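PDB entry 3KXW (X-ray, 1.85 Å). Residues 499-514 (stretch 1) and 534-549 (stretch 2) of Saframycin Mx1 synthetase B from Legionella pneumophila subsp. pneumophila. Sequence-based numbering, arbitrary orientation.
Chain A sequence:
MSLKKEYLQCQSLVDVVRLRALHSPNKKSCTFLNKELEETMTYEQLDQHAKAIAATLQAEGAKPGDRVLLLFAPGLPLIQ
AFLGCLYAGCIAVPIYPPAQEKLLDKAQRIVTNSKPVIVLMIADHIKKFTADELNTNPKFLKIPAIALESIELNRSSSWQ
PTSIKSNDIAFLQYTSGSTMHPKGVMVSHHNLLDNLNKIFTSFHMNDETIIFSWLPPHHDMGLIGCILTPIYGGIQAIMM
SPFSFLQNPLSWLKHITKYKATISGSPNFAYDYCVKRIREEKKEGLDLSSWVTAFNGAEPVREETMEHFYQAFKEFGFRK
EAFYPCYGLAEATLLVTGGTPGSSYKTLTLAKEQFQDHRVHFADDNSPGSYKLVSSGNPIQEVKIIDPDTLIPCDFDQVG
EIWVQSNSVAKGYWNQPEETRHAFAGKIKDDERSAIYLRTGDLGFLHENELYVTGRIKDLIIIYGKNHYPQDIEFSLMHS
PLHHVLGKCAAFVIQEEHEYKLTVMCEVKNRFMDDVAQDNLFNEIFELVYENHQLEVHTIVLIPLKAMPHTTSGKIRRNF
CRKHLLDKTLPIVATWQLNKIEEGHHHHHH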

# COMPACT_ATOMS: atom_id res chain seq x y z
N GLU A 499 14.69 1.30 -14.31
CA GLU A 499 13.32 1.11 -13.84
C GLU A 499 12.66 -0.15 -14.40
O GLU A 499 13.04 -0.65 -15.47
CB GLU A 499 12.45 2.32 -14.22
CG GLU A 499 13.24 3.60 -14.21
CD GLU A 499 12.35 4.81 -14.21
OE1 GLU A 499 11.47 4.90 -15.11
OE2 GLU A 499 12.54 5.66 -13.32
N TYR A 500 11.67 -0.65 -13.68
CA TYR A 500 10.89 -1.76 -14.19
C TYR A 500 9.49 -1.28 -14.56
O TYR A 500 8.92 -0.46 -13.86
CB TYR A 500 10.80 -2.88 -13.16
CG TYR A 500 12.10 -3.62 -12.94
CD1 TYR A 500 12.42 -4.75 -13.69
CD2 TYR A 500 13.02 -3.17 -12.00
CE1 TYR A 500 13.61 -5.43 -13.50
CE2 TYR A 500 14.21 -3.83 -11.80
CZ TYR A 500 14.50 -4.96 -12.55
OH TYR A 500 15.69 -5.61 -12.34
N LYS A 501 8.95 -1.78 -15.67
CA LYS A 501 7.64 -1.32 -16.14
C LYS A 501 6.76 -2.51 -16.47
O LYS A 501 7.08 -3.28 -17.36
CB LYS A 501 7.79 -0.42 -17.37
CG LYS A 501 8.81 0.72 -17.23
CD LYS A 501 8.80 1.68 -18.43
CE LYS A 501 7.68 2.71 -18.32
NZ LYS A 501 7.72 3.41 -17.00
N LEU A 502 5.67 -2.66 -15.73
CA LEU A 502 4.68 -3.66 -16.06
C LEU A 502 4.01 -3.24 -17.36
O LEU A 502 3.51 -2.11 -17.48
CB LEU A 502 3.64 -3.76 -14.96
CG LEU A 502 2.43 -4.63 -15.22
CD1 LEU A 502 2.84 -6.04 -15.70
CD2 LEU A 502 1.52 -4.68 -13.98
N THR A 503 3.99 -4.14 -18.33
CA THR A 503 3.55 -3.78 -19.68
C THR A 503 2.45 -4.71 -20.12
O THR A 503 2.58 -5.90 -19.96
CB THR A 503 4.72 -3.91 -20.66
OG1 THR A 503 5.82 -3.11 -20.18
CG2 THR A 503 4.34 -3.45 -22.08
N VAL A 504 1.36 -4.17 -20.66
CA VAL A 504 0.26 -5.00 -21.12
C VAL A 504 0.09 -4.73 -22.60
O VAL A 504 0.01 -3.58 -23.00
CB VAL A 504 -1.05 -4.68 -20.38
CG1 VAL A 504 -2.23 -5.37 -21.07
CG2 VAL A 504 -0.94 -5.06 -18.89
N MSE A 505 0.04 -5.78 -23.42
CA MSE A 505 -0.22 -5.59 -24.85
C MSE A 505 -1.51 -6.31 -25.24
O MSE A 505 -1.69 -7.47 -24.88
CB MSE A 505 0.94 -6.14 -25.68
CG MSE A 505 0.84 -5.84 -27.17
SE MSE A 505 2.46 -6.48 -28.10
CE MSE A 505 3.74 -5.18 -27.37
N CYS A 506 -2.39 -5.64 -25.99
CA CYS A 506 -3.67 -6.23 -26.36
C CYS A 506 -3.92 -6.07 -27.84
O CYS A 506 -3.71 -4.99 -28.37
CB CYS A 506 -4.84 -5.50 -25.64
SG CYS A 506 -4.74 -5.52 -23.87
N GLU A 507 -4.37 -7.13 -28.50
CA GLU A 507 -4.95 -6.97 -29.83
C GLU A 507 -6.31 -6.29 -29.65
O GLU A 507 -7.01 -6.56 -28.67
CB GLU A 507 -5.18 -8.33 -30.47
CG GLU A 507 -3.92 -9.15 -30.67
CD GLU A 507 -4.23 -10.52 -31.30
OE1 GLU A 507 -5.37 -11.01 -31.13
OE2 GLU A 507 -3.33 -11.08 -31.96
N VAL A 508 -6.68 -5.41 -30.57
CA VAL A 508 -8.01 -4.83 -30.54
C VAL A 508 -8.75 -5.27 -31.78
O VAL A 508 -8.17 -5.31 -32.87
CB VAL A 508 -7.98 -3.27 -30.44
CG1 VAL A 508 -7.36 -2.83 -29.11
CG2 VAL A 508 -7.20 -2.68 -31.58
N LYS A 509 -10.02 -5.63 -31.63
CA LYS A 509 -10.81 -6.04 -32.78
C LYS A 509 -10.85 -4.94 -33.83
O LYS A 509 -10.73 -5.22 -35.01
CB LYS A 509 -12.25 -6.41 -32.39
CG LYS A 509 -12.37 -7.64 -31.48
CD LYS A 509 -13.82 -7.90 -31.08
CE LYS A 509 -13.93 -9.12 -30.20
NZ LYS A 509 -15.36 -9.39 -29.88
N ASN A 510 -11.08 -3.71 -33.39
CA ASN A 510 -11.23 -2.56 -34.27
C ASN A 510 -10.01 -1.65 -34.23
O ASN A 510 -9.82 -0.85 -33.29
CB ASN A 510 -12.52 -1.76 -33.94
CG ASN A 510 -12.83 -0.69 -34.99
OD1 ASN A 510 -11.93 -0.18 -35.64
ND2 ASN A 510 -14.12 -0.34 -35.15
N ARG A 511 -9.17 -1.78 -35.26
CA ARG A 511 -7.89 -1.07 -35.30
C ARG A 511 -8.04 0.42 -35.55
O ARG A 511 -7.06 1.17 -35.47
CB ARG A 511 -6.97 -1.70 -36.36
CG ARG A 511 -7.35 -1.39 -37.81
CD ARG A 511 -6.49 -2.21 -38.77
NE ARG A 511 -6.71 -1.83 -40.17
CZ ARG A 511 -6.28 -0.68 -40.70
NH1 ARG A 511 -5.63 0.19 -39.94
NH2 ARG A 511 -6.50 -0.41 -41.98
N PHE A 512 -9.25 0.84 -35.87
CA PHE A 512 -9.56 2.26 -36.01
C PHE A 512 -10.10 2.85 -34.72
O PHE A 512 -10.57 3.98 -34.73
CB PHE A 512 -10.57 2.47 -37.13
CG PHE A 512 -10.16 1.82 -38.41
CD1 PHE A 512 -9.21 2.41 -39.21
CD2 PHE A 512 -10.72 0.61 -38.80
CE1 PHE A 512 -8.81 1.82 -40.41
CE2 PHE A 512 -10.32 -0.01 -39.98
CZ PHE A 512 -9.37 0.60 -40.79
N MSE A 513 -10.04 2.11 -33.62
CA MSE A 513 -10.57 2.60 -32.34
C MSE A 513 -10.22 4.06 -32.14
O MSE A 513 -9.05 4.43 -32.22
CB MSE A 513 -10.04 1.76 -31.17
CG MSE A 513 -10.62 2.15 -29.82
SE MSE A 513 -9.85 0.99 -28.48
CE MSE A 513 -10.62 -0.75 -29.02
N ASP A 514 -11.22 4.90 -31.93
CA ASP A 514 -11.00 6.35 -31.85
C ASP A 514 -10.30 6.76 -30.55
O ASP A 514 -10.20 5.95 -29.62
CB ASP A 514 -12.29 7.15 -32.08
CG ASP A 514 -13.38 6.85 -31.05
OD1 ASP A 514 -13.12 6.95 -29.83
OD2 ASP A 514 -14.52 6.54 -31.49
N GLN A 534 -3.51 -5.84 -7.37
CA GLN A 534 -2.78 -4.83 -6.60
C GLN A 534 -1.47 -4.47 -7.29
O GLN A 534 -0.44 -4.32 -6.63
CB GLN A 534 -2.52 -5.32 -5.15
CG GLN A 534 -3.79 -5.41 -4.29
CD GLN A 534 -4.73 -6.50 -4.76
OE1 GLN A 534 -4.37 -7.68 -4.80
NE2 GLN A 534 -5.95 -6.11 -5.13
N LEU A 535 -1.51 -4.35 -8.62
CA LEU A 535 -0.34 -3.93 -9.38
C LEU A 535 -0.70 -2.74 -10.26
O LEU A 535 -1.87 -2.55 -10.59
CB LEU A 535 0.17 -5.08 -10.27
CG LEU A 535 0.71 -6.32 -9.54
CD1 LEU A 535 0.83 -7.47 -10.52
CD2 LEU A 535 2.06 -6.02 -8.89
N GLU A 536 0.30 -1.94 -10.62
CA GLU A 536 0.07 -0.79 -11.50
C GLU A 536 0.68 -0.97 -12.88
O GLU A 536 1.90 -1.06 -13.01
CB GLU A 536 0.65 0.48 -10.88
CG GLU A 536 0.14 0.78 -9.49
CD GLU A 536 1.07 0.24 -8.44
OE1 GLU A 536 1.57 -0.88 -8.61
OE2 GLU A 536 1.34 0.95 -7.45
N VAL A 537 -0.16 -0.98 -13.92
CA VAL A 537 0.35 -1.02 -15.31
C VAL A 537 1.03 0.28 -15.72
O VAL A 537 0.47 1.36 -15.57
CB VAL A 537 -0.78 -1.30 -16.32
CG1 VAL A 537 -0.20 -1.34 -17.74
CG2 VAL A 537 -1.49 -2.61 -15.98
N HIS A 538 2.25 0.18 -16.27
CA HIS A 538 3.01 1.37 -16.63
C HIS A 538 2.89 1.70 -18.11
O HIS A 538 2.94 2.88 -18.51
CB HIS A 538 4.47 1.22 -16.24
CG HIS A 538 4.66 0.89 -14.79
ND1 HIS A 538 4.41 1.80 -13.78
CD2 HIS A 538 5.04 -0.26 -14.17
CE1 HIS A 538 4.64 1.23 -12.61
NE2 HIS A 538 5.03 -0.01 -12.82
N THR A 539 2.72 0.65 -18.91
CA THR A 539 2.71 0.79 -20.34
C THR A 539 1.64 -0.12 -20.92
O THR A 539 1.54 -1.29 -20.55
CB THR A 539 4.08 0.39 -20.96
OG1 THR A 539 5.13 1.18 -20.38
CG2 THR A 539 4.07 0.57 -22.46
N ILE A 540 0.83 0.41 -21.83
CA ILE A 540 -0.13 -0.43 -22.55
C ILE A 540 0.05 -0.25 -24.03
O ILE A 540 0.10 0.89 -24.50
CB ILE A 540 -1.60 -0.07 -22.18
CG1 ILE A 540 -1.80 -0.20 -20.68
CG2 ILE A 540 -2.58 -0.97 -22.96
CD1 ILE A 540 -3.16 0.26 -20.22
N VAL A 541 0.11 -1.35 -24.77
CA VAL A 541 0.28 -1.28 -26.22
C VAL A 541 -0.88 -1.99 -26.92
O VAL A 541 -1.21 -3.13 -26.58
CB VAL A 541 1.60 -1.96 -26.69
CG1 VAL A 541 1.81 -1.69 -28.16
CG2 VAL A 541 2.79 -1.42 -25.90
N LEU A 542 -1.47 -1.32 -27.91
CA LEU A 542 -2.59 -1.86 -28.66
C LEU A 542 -2.08 -2.20 -30.05
O LEU A 542 -1.35 -1.42 -30.64
CB LEU A 542 -3.74 -0.83 -28.75
CG LEU A 542 -4.34 -0.31 -27.42
CD1 LEU A 542 -5.55 0.62 -27.64
CD2 LEU A 542 -4.72 -1.45 -26.45
N ILE A 543 -2.45 -3.38 -30.55
CA ILE A 543 -2.07 -3.82 -31.89
C ILE A 543 -3.29 -4.45 -32.57
O ILE A 543 -4.27 -4.76 -31.90
CB ILE A 543 -0.92 -4.83 -31.81
CG1 ILE A 543 -1.36 -6.11 -31.09
CG2 ILE A 543 0.30 -4.19 -31.10
CD1 ILE A 543 -0.36 -7.23 -31.25
N PRO A 544 -3.23 -4.64 -33.90
CA PRO A 544 -4.38 -5.20 -34.64
C PRO A 544 -4.65 -6.66 -34.31
O PRO A 544 -3.78 -7.39 -33.83
CB PRO A 544 -3.94 -5.07 -36.12
CG PRO A 544 -2.86 -4.05 -36.13
CD PRO A 544 -2.14 -4.26 -34.81
N LEU A 545 -5.88 -7.08 -34.58
CA LEU A 545 -6.28 -8.48 -34.46
C LEU A 545 -5.35 -9.39 -35.24
O LEU A 545 -4.83 -9.02 -36.29
CB LEU A 545 -7.70 -8.67 -35.01
CG LEU A 545 -8.88 -8.72 -34.06
CD1 LEU A 545 -10.05 -9.44 -34.77
CD2 LEU A 545 -8.54 -9.43 -32.75
N LYS A 546 -5.15 -10.59 -34.69
CA LYS A 546 -4.31 -11.62 -35.32
C LYS A 546 -2.83 -11.22 -35.44
O LYS A 546 -2.05 -11.87 -36.14
CB LYS A 546 -4.90 -12.03 -36.69
CG LYS A 546 -4.22 -13.23 -37.36
CD LYS A 546 -4.49 -14.56 -36.64
CE LYS A 546 -4.12 -15.77 -37.52
NZ LYS A 546 -4.46 -17.10 -36.90
N ALA A 547 -2.43 -10.15 -34.76
CA ALA A 547 -1.05 -9.70 -34.87
C ALA A 547 -0.11 -10.56 -34.02
O ALA A 547 1.10 -10.57 -34.25
CB ALA A 547 -0.92 -8.22 -34.51
N MSE A 548 -0.67 -11.27 -33.05
CA MSE A 548 0.07 -12.26 -32.28
C MSE A 548 -0.11 -13.65 -32.87
O MSE A 548 -1.23 -14.09 -33.11
CB MSE A 548 -0.40 -12.29 -30.83
CG MSE A 548 -0.29 -10.95 -30.13
SE MSE A 548 -0.91 -11.05 -28.26
CE MSE A 548 -0.80 -9.13 -27.83
N PRO A 549 1.00 -14.38 -33.07
CA PRO A 549 0.92 -15.67 -33.76
C PRO A 549 0.02 -16.66 -33.01
O PRO A 549 -0.06 -16.62 -31.78
CB PRO A 549 2.38 -16.16 -33.78
CG PRO A 549 3.21 -14.92 -33.57
CD PRO A 549 2.37 -14.05 -32.66
O HOH W 1 5.07 4.67 -17.71
O HOH W 2 7.12 -0.72 -21.01
O HOH W 3 -3.63 -13.85 -32.03
O HOH W 4 -7.75 -5.13 -35.74

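Two parallel strands pair in register from Thr-503 beside Thr-539 to Glu-507 beside Ile-543. Their backbone ladder alternates direction: Val-504 N donates to Thr-539 O (2.9 Å), Val-541 N to Val-504 O (2.8 Å) and Cys-506 N to Val-541 O (2.8 Å). At the entry, Leu-502 O accepts from both His-538 N and Thr-539 N.

Side chains sort by face. On that of Val-504 and Cys-506, the t rotamers of Val-504 and Val-537 set CG2 against CG2 at 3.8 Å; Leu-542, m at chi1, brings one methyl, CD2, within 4.1 Å of Cys-506 CB and 4.0 Å of Val-508 CG1. On the other face, Thr-503 and Thr-539, both m, put each OG1 2.8 Å from water 2, which bridges them. Met-505, a selenomethionine, runs t, t, then turns m at chi3, leaving CE 3.9 Å from Val-541 CB; its CG lies 3.7 Å from CE of selenomethionine Met-548.

Glu-507 is the polar anchor. With chi1 m and chi2 t, it carries its carboxylate to the segment just after the type II turn Pro-544 to Ala-547, where Glu-507 OE2 accepts from Met-548 N (2.9 Å). Water 3 donates to both Glu-507 OE2 and Met-548 O, reinforcing this junction. The rule: apolar contacts on the Val-504 face; on the other, a water-bridged threonine pair and a carboxylate-to-backbone bond join the apolar packing.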